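Local coordinates for protein bifunctional enzyme IspD/IspF (PDB 1W55) that catalyses two steps of isoprenoid precursor synthesis, transferring CMP from CTP to methylerythritol phosphate and cyclising the later phosphorylated intermediate to methylerythritol cyclodiphosphate with release of CMP, at residues A[49-54]-A[84-89]; A[23-28]-A[294-299]. All coordinates share one frame; numbering follows the deposited sequence.

Overall arrangement
The chain starts in the cytidylyltransferase region with strand 4-9. It then reaches residues 23-28, the first half of contact 2. Strand 50-54 follows, and helix 76-84 leads into the turn and loop at 84-89, which closes contact 1 after 29 intervening residues. This short loop stays within the nucleotide-binding sheet. The chain then completes that region and enters the cyclodiphosphate synthase region. Only at 294-299 does it return to 23-28, closing a loop of 265 residues. Contact 1 thus lies wholly within the loop of contact 2, and the two do not cross. Their centres are 25 Å apart. Contact 1 joins strand 50-54 to the loop after helix 76-84; contact 2 joins the two catalytic regions.

Contact 1 (A[49-54]-A[84-89]); sequences KIVVTS and LELIDS
Val51 meets Leu86 and Ile87 with both of its methyl groups, the close-packed part of the contact. CG1 of Val51 lies 4.0 Å from CD2 of Leu86. CG2 of Val51 lies 3.9 Å from CD1 of Ile87. CG1 is anti to the backbone N (chi1 -178°), which leaves CG2 beside that N. The valine fork has one branch for each neighbour, though CG2 also comes near CD2 of Leu86. Ile87 reaches across with the tip of its longer branch. Val51 and Ile87 are buried; Leu86 is partly exposed and passes to the outer side. Ile70 of strand 68-71 packs on Val51 and Leu86.

The outer side is looser and polar. The partly exposed Lys49 chain extends from the backbone and then bends at chi3 and chi4. CE and NZ of Lys49 both come to 3.2 Å from Leu86 O, so the lysine tip rests beside this carbonyl. The NZ bond to it is weak. The firmer partner of NZ is Glu68, in a salt bridge. Asp88 OD2 stays 6.0 Å from Lys49 NZ, and Lys48 pairs with Asp88 instead.

A type I turn from Leu84 to Ile87, closed by a bond from Ile87 N to Leu84 O of 2.8 Å, carries Leu86 and Ile87. The arrangement belongs to the Rossmann-like GT-A cytidylyltransferase fold, where the chain leaves helix 76-84 beside parallel strand 50-54 and continues to strand 91-96.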
# COMPACT_ATOMS: atom_id res chain seq x y z
N LYS A 49 -16.04 -4.43 -36.77
CA LYS A 49 -17.37 -4.31 -36.22
C LYS A 49 -17.33 -4.92 -34.82
O LYS A 49 -16.56 -5.86 -34.58
CB LYS A 49 -18.37 -5.05 -37.11
CG LYS A 49 -19.82 -4.63 -36.92
CD LYS A 49 -20.75 -5.51 -37.73
CE LYS A 49 -21.04 -4.90 -39.10
NZ LYS A 49 -22.50 -4.85 -39.40
N ILE A 50 -18.13 -4.38 -33.91
CA ILE A 50 -18.30 -4.96 -32.59
C ILE A 50 -19.79 -5.23 -32.33
O ILE A 50 -20.62 -4.33 -32.36
CB ILE A 50 -17.68 -4.06 -31.48
CG1 ILE A 50 -16.19 -3.86 -31.76
CG2 ILE A 50 -17.85 -4.71 -30.11
CD1 ILE A 50 -15.57 -2.65 -31.09
N VAL A 51 -20.10 -6.50 -32.11
CA VAL A 51 -21.48 -6.92 -31.85
C VAL A 51 -21.63 -7.42 -30.42
O VAL A 51 -20.76 -8.12 -29.90
CB VAL A 51 -21.94 -8.00 -32.88
CG1 VAL A 51 -23.40 -8.41 -32.64
CG2 VAL A 51 -21.76 -7.49 -34.31
N VAL A 52 -22.71 -7.02 -29.78
CA VAL A 52 -23.04 -7.52 -28.44
C VAL A 52 -24.43 -8.16 -28.48
O VAL A 52 -25.40 -7.52 -28.86
CB VAL A 52 -23.05 -6.39 -27.38
CG1 VAL A 52 -23.35 -6.94 -25.99
CG2 VAL A 52 -21.73 -5.61 -27.38
N THR A 53 -24.51 -9.43 -28.09
CA THR A 53 -25.82 -10.07 -27.97
C THR A 53 -26.40 -9.71 -26.62
O THR A 53 -25.68 -9.64 -25.63
CB THR A 53 -25.73 -11.59 -28.14
OG1 THR A 53 -25.04 -12.16 -27.02
CG2 THR A 53 -24.88 -11.98 -29.35
N SER A 54 -27.71 -9.49 -26.58
CA SER A 54 -28.33 -8.90 -25.42
C SER A 54 -29.78 -9.36 -25.23
O SER A 54 -30.48 -9.61 -26.20
CB SER A 54 -28.26 -7.37 -25.52
OG SER A 54 -28.78 -6.76 -24.35
N LEU A 84 -23.51 -13.55 -35.93
CA LEU A 84 -22.64 -13.81 -37.09
C LEU A 84 -23.19 -13.28 -38.42
O LEU A 84 -22.41 -12.91 -39.30
CB LEU A 84 -22.29 -15.30 -37.22
CG LEU A 84 -21.25 -15.85 -36.24
CD1 LEU A 84 -21.35 -17.36 -36.17
CD2 LEU A 84 -19.84 -15.42 -36.61
N GLU A 85 -24.51 -13.22 -38.56
CA GLU A 85 -25.13 -12.69 -39.78
C GLU A 85 -24.80 -11.20 -39.97
O GLU A 85 -25.04 -10.65 -41.05
CB GLU A 85 -26.64 -12.94 -39.79
CG GLU A 85 -27.02 -14.40 -40.02
CD GLU A 85 -26.43 -14.98 -41.31
OE1 GLU A 85 -26.96 -14.69 -42.40
OE2 GLU A 85 -25.43 -15.73 -41.22
N LEU A 86 -24.24 -10.58 -38.94
CA LEU A 86 -23.81 -9.19 -39.00
C LEU A 86 -22.33 -9.06 -39.44
O LEU A 86 -21.86 -7.96 -39.75
CB LEU A 86 -24.03 -8.52 -37.63
CG LEU A 86 -25.22 -7.56 -37.39
CD1 LEU A 86 -26.46 -7.84 -38.25
CD2 LEU A 86 -25.59 -7.47 -35.90
N ILE A 87 -21.62 -10.18 -39.49
CA ILE A 87 -20.18 -10.17 -39.74
C ILE A 87 -19.86 -10.55 -41.18
O ILE A 87 -20.37 -11.55 -41.69
CB ILE A 87 -19.45 -11.14 -38.77
CG1 ILE A 87 -19.88 -10.89 -37.31
CG2 ILE A 87 -17.92 -11.07 -38.95
CD1 ILE A 87 -19.61 -9.49 -36.80
N ASP A 88 -19.00 -9.76 -41.83
CA ASP A 88 -18.53 -10.09 -43.17
C ASP A 88 -17.00 -10.09 -43.32
O ASP A 88 -16.48 -10.23 -44.42
CB ASP A 88 -19.22 -9.23 -44.25
CG ASP A 88 -18.96 -7.73 -44.08
OD1 ASP A 88 -17.85 -7.34 -43.64
OD2 ASP A 88 -19.81 -6.87 -44.38
N SER A 89 -16.29 -9.92 -42.20
CA SER A 89 -14.83 -10.01 -42.20
C SER A 89 -14.41 -11.48 -42.17
O SER A 89 -15.18 -12.34 -41.71
CB SER A 89 -14.24 -9.24 -41.00
OG SER A 89 -14.56 -9.85 -39.75

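Contact 2 (A[23-28]-A[294-299]); sequences KQFLRL and REIGFE
Phe25 packs against the helix end at Glu295 and Ile296. CG2 of Ile296 lies over one face of the Phe25 ring, 3.9 Å from CD1. Glu295 O sits at the ring edge, near its plane, 3.6 Å from the same CD1. Phe25 CB rests 3.6 Å from Ile296 O. Gln24 CG lies over the centre of the opposite face, and Tyr59 meets Phe25 edge-to-face.

Ile296 gives the contact its backbone carbonyl as well as its methyl group. It is the first residue to leave helical geometry after helix 282-295. Gly297 follows with positive phi and is the C-prime residue of a Schellman motif, with bonds from Gly297 N to Arg294 O and from Phe298 N to Val293 O. Gly297 CA, which carries no side chain, lies 3.7 Å from Phe25 O. This capped helix end belongs to the cyclodiphosphate synthase region and meets the cytidylyltransferase region here.

Arg27 was modelled in two conformers; in the one described, NH1 approaches two carbonyl oxygens, Phe25 O and Ile296 O. NH1 reaches Phe25 O at 3.1 Å, with an N-H...O angle of 151° and the oxygen near the guanidinium plane. NH1 lies 2.7 Å from Ile296 O, but the angle of 116° makes this bond weak and doubtful. NH2 in this conformer has a weak bond to Tyr59. A water accepts from Arg27 N and donates weakly to Gly297 O.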
# COMPACT_ATOMS: atom_id res chain seq x y z
N LYS A 23 -25.59 -10.56 -13.46
CA LYS A 23 -24.14 -10.40 -13.46
C LYS A 23 -23.64 -9.39 -14.50
O LYS A 23 -22.60 -8.76 -14.29
CB LYS A 23 -23.43 -11.75 -13.54
CG LYS A 23 -23.30 -12.35 -14.94
CD LYS A 23 -22.29 -13.48 -14.90
CE LYS A 23 -22.97 -14.81 -14.98
NZ LYS A 23 -22.91 -15.31 -16.38
N GLN A 24 -24.37 -9.21 -15.59
CA GLN A 24 -23.95 -8.27 -16.62
C GLN A 24 -24.06 -6.80 -16.18
O GLN A 24 -23.44 -5.93 -16.80
CB GLN A 24 -24.65 -8.50 -17.96
CG GLN A 24 -26.10 -8.94 -17.87
CD GLN A 24 -26.26 -10.45 -17.78
OE1 GLN A 24 -26.46 -10.99 -16.70
NE2 GLN A 24 -26.16 -11.13 -18.93
N PHE A 25 -24.84 -6.56 -15.11
CA PHE A 25 -25.04 -5.22 -14.57
C PHE A 25 -24.36 -4.92 -13.22
O PHE A 25 -24.62 -3.88 -12.63
CB PHE A 25 -26.54 -4.88 -14.50
CG PHE A 25 -27.26 -5.07 -15.80
CD1 PHE A 25 -28.34 -5.94 -15.89
CD2 PHE A 25 -26.82 -4.44 -16.95
CE1 PHE A 25 -28.99 -6.15 -17.10
CE2 PHE A 25 -27.46 -4.64 -18.17
CZ PHE A 25 -28.55 -5.50 -18.24
N LEU A 26 -23.51 -5.82 -12.74
CA LEU A 26 -22.61 -5.49 -11.63
C LEU A 26 -21.72 -4.34 -12.05
O LEU A 26 -21.24 -4.32 -13.20
CB LEU A 26 -21.71 -6.66 -11.26
CG LEU A 26 -22.35 -7.93 -10.71
CD1 LEU A 26 -21.29 -9.02 -10.63
CD2 LEU A 26 -23.01 -7.67 -9.34
N ARG A 27 -21.48 -3.39 -11.15
CA ARG A 27 -20.66 -2.25 -11.51
C ARG A 27 -19.19 -2.49 -11.24
O ARG A 27 -18.80 -2.89 -10.15
CB ARG A 27 -21.15 -0.95 -10.83
CG ARG A 27 -21.87 0.01 -11.79
CD ARG A 27 -23.02 -0.65 -12.58
NE ARG A 27 -23.85 0.31 -13.31
CZ ARG A 27 -25.10 0.07 -13.70
NH1 ARG A 27 -25.67 -1.10 -13.45
NH2 ARG A 27 -25.78 1.00 -14.35
N LEU A 28 -18.38 -2.26 -12.26
CA LEU A 28 -16.92 -2.34 -12.18
C LEU A 28 -16.45 -0.94 -12.50
O LEU A 28 -16.54 -0.50 -13.64
CB LEU A 28 -16.36 -3.35 -13.20
CG LEU A 28 -16.96 -4.76 -13.28
CD1 LEU A 28 -16.10 -5.67 -14.17
CD2 LEU A 28 -17.16 -5.40 -11.90
N ARG A 294 -32.92 -3.73 -8.48
CA ARG A 294 -31.84 -4.58 -7.99
C ARG A 294 -31.22 -5.44 -9.11
O ARG A 294 -30.03 -5.73 -9.08
CB ARG A 294 -32.35 -5.47 -6.87
CG ARG A 294 -32.68 -4.72 -5.59
CD ARG A 294 -33.33 -5.60 -4.54
NE ARG A 294 -32.34 -6.42 -3.84
CZ ARG A 294 -32.60 -7.60 -3.27
NH1 ARG A 294 -33.82 -8.13 -3.30
NH2 ARG A 294 -31.62 -8.25 -2.66
N GLU A 295 -32.04 -5.84 -10.09
CA GLU A 295 -31.58 -6.63 -11.23
C GLU A 295 -30.51 -5.90 -12.03
O GLU A 295 -29.56 -6.51 -12.52
CB GLU A 295 -32.75 -7.00 -12.15
CG GLU A 295 -33.54 -8.21 -11.67
CD GLU A 295 -34.82 -8.45 -12.46
OE1 GLU A 295 -35.04 -7.78 -13.50
OE2 GLU A 295 -35.61 -9.33 -12.04
N ILE A 296 -30.66 -4.58 -12.16
CA ILE A 296 -29.67 -3.76 -12.87
C ILE A 296 -28.57 -3.15 -11.98
O ILE A 296 -27.83 -2.27 -12.41
CB ILE A 296 -30.34 -2.70 -13.77
CG1 ILE A 296 -31.26 -1.77 -12.95
CG2 ILE A 296 -31.13 -3.37 -14.91
CD1 ILE A 296 -31.61 -0.49 -13.69
N GLY A 297 -28.43 -3.65 -10.76
CA GLY A 297 -27.23 -3.37 -9.99
C GLY A 297 -27.29 -2.27 -8.94
O GLY A 297 -26.24 -1.84 -8.43
N PHE A 298 -28.49 -1.83 -8.60
CA PHE A 298 -28.68 -0.74 -7.66
C PHE A 298 -29.18 -1.23 -6.30
O PHE A 298 -29.73 -2.33 -6.19
CB PHE A 298 -29.70 0.26 -8.22
CG PHE A 298 -29.15 1.16 -9.28
CD1 PHE A 298 -29.51 1.00 -10.61
CD2 PHE A 298 -28.26 2.17 -8.94
CE1 PHE A 298 -29.00 1.84 -11.57
CE2 PHE A 298 -27.75 3.02 -9.90
CZ PHE A 298 -28.11 2.86 -11.21
N GLU A 299 -29.01 -0.38 -5.29
CA GLU A 299 -29.40 -0.69 -3.93
C GLU A 299 -29.82 0.62 -3.24
O GLU A 299 -29.17 1.65 -3.43
CB GLU A 299 -28.20 -1.31 -3.21
CG GLU A 299 -28.44 -1.74 -1.78
CD GLU A 299 -27.23 -2.43 -1.17
OE1 GLU A 299 -26.20 -2.59 -1.87
OE2 GLU A 299 -27.32 -2.81 0.03
O HOH W 1 -23.14 -3.11 -8.72